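Local coordinates for flagellar basal body protein (Helicobacter pylori, PDB 5NPY) that probably builds the flagellar hook, the curved, flexible segment that joins the basal body rod to the filament, at residues S305-A313 with I345-K353. Numbering follows the deposited sequence.
Sequences SPPLLLEIA and ISRDSVAIK
L309 lays its CD2 methyl over the backbone of S349 to A351, 3.5 Å from A351 N, and CB of A351 borders the same methyl. The two segments illustrate how an antiparallel pair can stay joined where its regular pattern gives way. At the regular end, I312 and R347 form a hydrogen-bonded pair: I312 N gives a nearly straight bond to R347 O (2.7 Å, 174°), and R347 N returns one to I312 O.

Farther along, S349 N still donates to L310 O at 2.8 Å, but the matching acceptor is a side chain. S349 carries OG between its own backbone N and carbonyl carbon (chi1 81°), where it accepts from L310 N at 3.0 Å while donating to V350 O. This buried hydroxyl thus stands in for a backbone carbonyl, its rotation fixed by two bonds. Beyond it, I352 N reaches L308 O, and a water links L308 N with I352 O.

On the face of the sheet away from I312 and R347, E311 and D348 run side by side, their carboxylate planes turned 48° apart. D348 OD1 lies 3.1 Å from E311 CG and accepts a bond from S346 OG, whereas a water donates to E311 OE2 and weakly to D348 OD2; the serine hydroxyl and this water probably ease the closeness of the two like charges.

R347 turns its guanidinium away from the pair, and NH2 hydrogen-bonds to N335 O. Strand 308-313 lies between strands 293-298 and 346-364 in an antiparallel sheet, with I312 and R347 packed on F322 of strand 320-325 and L308 against helix 209-212.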
ATOM      1  N   SER A 305      20.235  20.027  17.322  1.00 35.70           N
ATOM      2  CA  SER A 305      18.789  19.816  17.347  1.00 39.19           C
ATOM      3  C   SER A 305      18.287  19.563  18.768  1.00 36.28           C
ATOM      4  O   SER A 305      17.928  18.428  19.110  1.00 38.44           O
ATOM      5  CB  SER A 305      18.398  18.659  16.433  1.00 45.97           C
ATOM      6  OG  SER A 305      16.991  18.470  16.451  1.00 57.52           O
ATOM      7  N   PRO A 306      18.205  20.592  19.606  1.00 33.44           N
ATOM      8  CA  PRO A 306      17.685  20.403  20.974  1.00 35.70           C
ATOM      9  C   PRO A 306      16.173  20.548  21.012  1.00 35.64           C
ATOM     10  O   PRO A 306      15.551  20.946  20.016  1.00 30.37           O
ATOM     11  CB  PRO A 306      18.362  21.535  21.758  1.00 27.97           C
ATOM     12  CG  PRO A 306      18.423  22.663  20.732  1.00 25.52           C
ATOM     13  CD  PRO A 306      18.618  21.991  19.370  1.00 34.81           C
ATOM     14  N   PRO A 307      15.544  20.236  22.144  1.00 29.82           N
ATOM     15  CA  PRO A 307      14.128  20.585  22.311  1.00 28.18           C
ATOM     16  C   PRO A 307      13.940  22.083  22.152  1.00 38.73           C
ATOM     17  O   PRO A 307      14.785  22.878  22.559  1.00 42.52           O
ATOM     18  CB  PRO A 307      13.807  20.124  23.737  1.00 35.55           C
ATOM     19  CG  PRO A 307      14.826  19.043  24.032  1.00 35.64           C
ATOM     20  CD  PRO A 307      16.067  19.420  23.256  1.00 30.45           C
ATOM     21  N   LEU A 308      12.835  22.465  21.530  1.00 38.41           N
ATOM     22  CA  LEU A 308      12.570  23.858  21.223  1.00 37.18           C
ATOM     23  C   LEU A 308      11.509  24.411  22.166  1.00 36.20           C
ATOM     24  O   LEU A 308      10.648  23.676  22.659  1.00 35.26           O
ATOM     25  CB  LEU A 308      12.134  24.025  19.756  1.00 23.62           C
ATOM     26  CG  LEU A 308      13.134  23.498  18.720  1.00 18.86           C
ATOM     27  CD1 LEU A 308      12.642  23.799  17.342  1.00 18.23           C
ATOM     28  CD2 LEU A 308      14.542  24.080  18.925  1.00 16.60           C
ATOM     29  N   LEU A 309      11.587  25.716  22.415  1.00 32.14           N
ATOM     30  CA  LEU A 309      10.646  26.403  23.282  1.00 33.25           C
ATOM     31  C   LEU A 309      10.068  27.600  22.556  1.00 28.18           C
ATOM     32  O   LEU A 309      10.657  28.115  21.600  1.00 30.35           O
ATOM     33  CB  LEU A 309      11.298  26.907  24.585  1.00 34.76           C
ATOM     34  CG  LEU A 309      12.301  25.995  25.279  1.00 40.97           C
ATOM     35  CD1 LEU A 309      13.021  26.779  26.352  1.00 39.02           C
ATOM     36  CD2 LEU A 309      11.565  24.820  25.885  1.00 46.36           C
ATOM     37  N   LEU A 310       8.910  28.042  23.047  1.00 29.85           N
ATOM     38  CA  LEU A 310       8.357  29.353  22.747  1.00 28.87           C
ATOM     39  C   LEU A 310       8.811  30.349  23.810  1.00 37.22           C
ATOM     40  O   LEU A 310       9.053  29.992  24.969  1.00 34.74           O
ATOM     41  CB  LEU A 310       6.827  29.304  22.691  1.00 25.61           C
ATOM     42  CG  LEU A 310       6.220  28.367  21.647  1.00 35.53           C
ATOM     43  CD1 LEU A 310       4.696  28.401  21.754  1.00 44.42           C
ATOM     44  CD2 LEU A 310       6.664  28.726  20.231  1.00 26.90           C
ATOM     45  N   GLU A 311       8.916  31.614  23.409  1.00 36.69           N
ATOM     46  CA  GLU A 311       9.483  32.629  24.281  1.00 38.68           C
ATOM     47  C   GLU A 311       8.760  33.949  24.075  1.00 39.63           C
ATOM     48  O   GLU A 311       8.665  34.436  22.944  1.00 42.11           O
ATOM     49  CB  GLU A 311      10.978  32.787  23.998  1.00 39.87           C
ATOM     50  CG  GLU A 311      11.603  34.027  24.586  1.00 44.54           C
ATOM     51  CD  GLU A 311      12.942  34.342  23.957  1.00 44.49           C
ATOM     52  OE1 GLU A 311      12.976  34.590  22.726  1.00 45.25           O
ATOM     53  OE2 GLU A 311      13.954  34.312  24.691  1.00 41.95           O
ATOM     54  N   ILE A 312       8.257  34.525  25.160  1.00 39.00           N
ATOM     55  CA  ILE A 312       7.645  35.847  25.131  1.00 41.05           C
ATOM     56  C   ILE A 312       8.699  36.839  25.598  1.00 44.57           C
ATOM     57  O   ILE A 312       9.140  36.798  26.751  1.00 47.97           O
ATOM     58  CB  ILE A 312       6.385  35.912  25.998  1.00 42.32           C
ATOM     59  CG1 ILE A 312       5.467  34.740  25.664  1.00 41.94           C
ATOM     60  CG2 ILE A 312       5.638  37.231  25.765  1.00 37.35           C
ATOM     61  CD1 ILE A 312       4.210  34.719  26.498  1.00 48.41           C
ATOM     62  N   ALA A 313       9.116  37.724  24.696  1.00 50.11           N
ATOM     63  CA  ALA A 313      10.254  38.599  24.921  1.00 42.21           C
ATOM     64  C   ALA A 313       9.868  40.047  24.660  1.00 45.53           C
ATOM     65  O   ALA A 313       9.049  40.346  23.785  1.00 45.62           O
ATOM     66  CB  ALA A 313      11.438  38.213  24.020  1.00 40.64           C
ATOM     67  N   ILE A 345      15.099  40.027  29.806  1.00 64.65           N
ATOM     68  CA  ILE A 345      14.231  39.132  30.571  1.00 73.77           C
ATOM     69  C   ILE A 345      13.110  38.613  29.681  1.00 71.30           C
ATOM     70  O   ILE A 345      12.454  39.386  28.967  1.00 75.89           O
ATOM     71  CB  ILE A 345      13.663  39.849  31.812  1.00 72.62           C
ATOM     72  CG1 ILE A 345      14.784  40.565  32.561  1.00 64.96           C
ATOM     73  CG2 ILE A 345      12.955  38.858  32.732  1.00 69.15           C
ATOM     74  CD1 ILE A 345      15.953  39.668  32.892  1.00 63.24           C
ATOM     75  N   SER A 346      12.866  37.306  29.750  1.00 61.68           N
ATOM     76  CA  SER A 346      11.939  36.638  28.851  1.00 56.89           C
ATOM     77  C   SER A 346      11.158  35.558  29.592  1.00 47.99           C
ATOM     78  O   SER A 346      11.657  34.945  30.541  1.00 54.36           O
ATOM     79  CB  SER A 346      12.696  36.034  27.658  1.00 63.89           C
ATOM     80  OG  SER A 346      13.291  34.794  28.001  1.00 69.63           O
ATOM     81  N   ARG A 347       9.923  35.327  29.138  1.00 34.91           N
ATOM     82  CA  ARG A 347       9.039  34.289  29.667  1.00 35.73           C
ATOM     83  C   ARG A 347       8.974  33.149  28.657  1.00 34.76           C
ATOM     84  O   ARG A 347       8.498  33.342  27.535  1.00 41.66           O
ATOM     85  CB  ARG A 347       7.641  34.851  29.955  1.00 37.63           C
ATOM     86  CG  ARG A 347       6.584  33.829  30.351  1.00 42.53           C
ATOM     87  CD  ARG A 347       7.044  32.939  31.493  1.00 50.60           C
ATOM     88  NE  ARG A 347       5.946  32.242  32.175  1.00 51.77           N
ATOM     89  CZ  ARG A 347       6.064  31.018  32.689  1.00 46.64           C
ATOM     90  NH1 ARG A 347       7.214  30.376  32.568  1.00 53.17           N
ATOM     91  NH2 ARG A 347       5.046  30.423  33.306  1.00 33.74           N
ATOM     92  N   ASP A 348       9.432  31.966  29.069  1.00 37.11           N
ATOM     93  CA  ASP A 348       9.659  30.826  28.187  1.00 36.65           C
ATOM     94  C   ASP A 348       8.721  29.668  28.507  1.00 38.81           C
ATOM     95  O   ASP A 348       8.457  29.369  29.679  1.00 42.83           O
ATOM     96  CB  ASP A 348      11.107  30.331  28.298  1.00 33.24           C
ATOM     97  CG  ASP A 348      12.115  31.375  27.875  1.00 46.41           C
ATOM     98  OD1 ASP A 348      11.709  32.371  27.239  1.00 51.81           O
ATOM     99  OD2 ASP A 348      13.314  31.198  28.174  1.00 54.02           O
ATOM    100  N   SER A 349       8.259  28.991  27.459  1.00 29.40           N
ATOM    101  CA  SER A 349       7.362  27.857  27.606  1.00 38.67           C
ATOM    102  C   SER A 349       8.152  26.597  27.958  1.00 41.33           C
ATOM    103  O   SER A 349       9.389  26.596  27.988  1.00 35.07           O
ATOM    104  CB  SER A 349       6.584  27.629  26.318  1.00 36.24           C
ATOM    105  OG  SER A 349       7.398  26.916  25.403  1.00 38.43           O
ATOM    106  N   VAL A 350       7.418  25.503  28.208  1.00 26.79           N
ATOM    107  CA  VAL A 350       7.988  24.159  28.263  1.00 31.95           C
ATOM    108  C   VAL A 350       8.263  23.752  26.822  1.00 39.63           C
ATOM    109  O   VAL A 350       7.852  24.453  25.891  1.00 38.56           O
ATOM    110  CB  VAL A 350       7.060  23.147  28.974  1.00 29.52           C
ATOM    111  CG1 VAL A 350       6.755  23.598  30.412  1.00 30.60           C
ATOM    112  CG2 VAL A 350       5.777  22.966  28.193  1.00 21.58           C
ATOM    113  N   ALA A 351       8.960  22.632  26.625  1.00 33.80           N
ATOM    114  CA  ALA A 351       9.292  22.192  25.277  1.00 30.57           C
ATOM    115  C   ALA A 351       8.049  21.697  24.550  1.00 33.70           C
ATOM    116  O   ALA A 351       7.101  21.185  25.159  1.00 35.31           O
ATOM    117  CB  ALA A 351      10.361  21.096  25.309  1.00 35.07           C
ATOM    118  N   ILE A 352       8.081  21.839  23.228  1.00 25.75           N
ATOM    119  CA  ILE A 352       6.925  21.688  22.353  1.00 25.34           C
ATOM    120  C   ILE A 352       7.086  20.414  21.538  1.00 29.62           C
ATOM    121  O   ILE A 352       8.189  20.116  21.058  1.00 17.06           O
ATOM    122  CB  ILE A 352       6.789  22.917  21.427  1.00 32.49           C
ATOM    123  CG1 ILE A 352       6.504  24.170  22.245  1.00 37.57           C
ATOM    124  CG2 ILE A 352       5.729  22.712  20.376  1.00 34.97           C
ATOM    125  CD1 ILE A 352       5.544  23.930  23.387  1.00 28.54           C
ATOM    126  N   LYS A 353       5.980  19.671  21.363  1.00 21.38           N
ATOM    127  CA  LYS A 353       5.973  18.468  20.541  1.00 19.38           C
ATOM    128  C   LYS A 353       4.886  18.564  19.478  1.00 23.12           C
ATOM    129  O   LYS A 353       3.939  19.347  19.590  1.00 14.69           O
ATOM    130  CB  LYS A 353       5.751  17.196  21.376  1.00 35.49           C
ATOM    131  CG  LYS A 353       6.870  16.868  22.351  1.00 39.31           C
ATOM    132  CD  LYS A 353       6.642  15.528  23.032  1.00 33.93           C
ATOM    133  CE  LYS A 353       7.737  15.247  24.039  1.00 35.79           C
ATOM    134  NZ  LYS A 353       7.276  14.289  25.053  1.00 34.47           N
TER
HETATM  135  O   HOH W   1      10.724  20.296  21.373  1.00 28.67           O
HETATM  136  O   HOH W   2      15.674  32.297  25.961  1.00 42.07           O